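Local coordinates for protein putative modulator of DNA gyrase (Bacteroides thetaiotaomicron, PDB 1VPB) that is a putative modulator of DNA gyrase of the PmbA/TldD family and probably acts as a metallopeptidase, at residues K286-S289 / D290-L294. Numbering follows the deposited sequence.
Sequences KIAS and DRLTL. With EDO (1,2-ethanediol), chain C.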
loop_
_atom_site.group_PDB
_atom_site.type_symbol
_atom_site.label_atom_id
_atom_site.label_comp_id
_atom_site.label_asym_id
_atom_site.label_seq_id
_atom_site.Cartn_x
_atom_site.Cartn_y
_atom_site.Cartn_z
ATOM N N LYS A 286 -10.292 -11.493 -34.164
ATOM C CA LYS A 286 -9.622 -10.333 -34.733
ATOM C C LYS A 286 -10.202 -9.093 -34.060
ATOM O O LYS A 286 -11.053 -8.385 -34.635
ATOM C CB LYS A 286 -9.839 -10.289 -36.255
ATOM C CG LYS A 286 -8.746 -9.593 -37.023
ATOM C CD LYS A 286 -8.467 -8.154 -36.656
ATOM C CE LYS A 286 -7.418 -7.547 -37.623
ATOM N NZ LYS A 286 -7.033 -6.136 -37.353
ATOM N N ILE A 287 -9.750 -8.841 -32.824
ATOM C CA ILE A 287 -10.370 -7.803 -32.015
ATOM C C ILE A 287 -9.711 -6.442 -32.092
ATOM O O ILE A 287 -10.339 -5.460 -31.783
ATOM C CB ILE A 287 -10.507 -8.238 -30.543
ATOM C CG1 ILE A 287 -9.152 -8.468 -29.923
ATOM C CG2 ILE A 287 -11.327 -9.499 -30.421
ATOM C CD1 ILE A 287 -9.270 -8.677 -28.405
ATOM N N ALA A 288 -8.433 -6.368 -32.456
ATOM C CA ALA A 288 -7.761 -5.099 -32.413
ATOM C C ALA A 288 -7.037 -4.792 -33.743
ATOM O O ALA A 288 -7.207 -5.499 -34.736
ATOM C CB ALA A 288 -6.819 -5.088 -31.241
ATOM N N SER A 289 -6.260 -3.715 -33.743
ATOM C CA SER A 289 -5.629 -3.170 -34.945
ATOM C C SER A 289 -4.622 -4.113 -35.578
ATOM O O SER A 289 -3.945 -4.843 -34.895
ATOM C CB SER A 289 -4.908 -1.879 -34.607
ATOM O OG SER A 289 -4.225 -1.346 -35.738
ATOM N N ASP A 290 -4.496 -4.030 -36.914
ATOM C CA ASP A 290 -3.362 -4.678 -37.581
ATOM C C ASP A 290 -2.025 -4.271 -37.012
ATOM O O ASP A 290 -1.065 -5.030 -37.106
ATOM C CB ASP A 290 -3.284 -4.271 -39.048
ATOM C CG ASP A 290 -4.337 -4.861 -39.883
ATOM O OD1 ASP A 290 -5.145 -5.690 -39.415
ATOM O OD2 ASP A 290 -4.382 -4.576 -41.107
ATOM N N ARG A 291 -1.962 -3.074 -36.449
ATOM C CA ARG A 291 -0.706 -2.509 -35.910
ATOM C C ARG A 291 -0.364 -3.018 -34.536
ATOM O O ARG A 291 0.706 -2.679 -34.039
ATOM C CB ARG A 291 -0.765 -0.964 -35.915
ATOM C CG ARG A 291 -0.980 -0.328 -37.255
ATOM C CD ARG A 291 0.223 -0.098 -38.129
ATOM N NE ARG A 291 1.014 -1.302 -38.339
ATOM C CZ ARG A 291 0.737 -2.322 -39.164
ATOM N NH1 ARG A 291 -0.359 -2.357 -39.903
ATOM N NH2 ARG A 291 1.605 -3.340 -39.229
ATOM N N LEU A 292 -1.251 -3.775 -33.889
ATOM C CA LEU A 292 -0.981 -4.337 -32.562
ATOM C C LEU A 292 -0.458 -5.762 -32.671
ATOM O O LEU A 292 -1.200 -6.708 -32.827
ATOM C CB LEU A 292 -2.224 -4.343 -31.676
ATOM C CG LEU A 292 -2.111 -4.935 -30.254
ATOM C CD1 LEU A 292 -0.988 -4.216 -29.514
ATOM C CD2 LEU A 292 -3.419 -4.854 -29.475
ATOM N N THR A 293 0.848 -5.862 -32.544
ATOM C CA THR A 293 1.534 -7.112 -32.372
ATOM C C THR A 293 2.347 -7.050 -31.097
ATOM O O THR A 293 3.141 -6.126 -30.859
ATOM C CB THR A 293 2.415 -7.385 -33.628
ATOM O OG1 THR A 293 1.569 -7.582 -34.752
ATOM C CG2 THR A 293 3.185 -8.675 -33.479
ATOM N N LEU A 294 2.131 -8.062 -30.271
ATOM C CA LEU A 294 2.606 -8.088 -28.914
ATOM C C LEU A 294 2.997 -9.510 -28.589
ATOM O O LEU A 294 2.210 -10.424 -28.775
ATOM C CB LEU A 294 1.512 -7.643 -27.965
ATOM C CG LEU A 294 1.949 -7.416 -26.511
ATOM C CD1 LEU A 294 2.866 -6.216 -26.287
ATOM C CD2 LEU A 294 0.698 -7.284 -25.631
HETATM C C1 EDO C . -7.373 -5.574 -42.791
HETATM O O1 EDO C . -6.524 -4.491 -42.446
HETATM C C2 EDO C . -7.781 -6.454 -41.597
HETATM O O2 EDO C . -6.656 -7.209 -41.092
#
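Lys286 NZ lies 2.8 Å from Asp290 OD1, a salt bridge that meets the carboxylate oxygen on its anti side and 27° out of the group's plane. The same ammonium donates to Ala288 O at 2.7 Å, in the carbonyl plane, giving it two acceptors. A bend at chi2 in the lysine chain carries NZ forward along the loop to Ala288 O and Asp290, and the lysine crosses the aspartate at about a right angle. A 1,2-ethanediol, probably from the crystallisation liquor, binds both carboxylate oxygens, with its O2 2.7 Å from Asp290 OD1.

Ser289 closes the adjoining turn twice. Its OG, anti to the backbone N (chi1 177°), accepts Arg291 N at 2.9 Å with a nearly straight N-H...O angle of 163°, and also bonds to Leu423 O. Leu292 N donates to Ser289 O at 3.1 Å, approaching from above the carbonyl plane. Replacing Ser289 with alanine removes the hydroxyl and is likely to leave Arg291 N and Leu423 O without their shared partner. On the buried side, Ala288 CB touches Leu292 CD2 at 3.8 Å, and Leu292 continues onto Phe322 and Met354.

The backbone angles of Asp290 and Arg291 make this a type I beta turn, and the OG bond to Arg291 N an ST turn within it; together they turn the chain sharply toward strand 294-296 of a mixed sheet, within the PmbA/TldA C-terminal domain range.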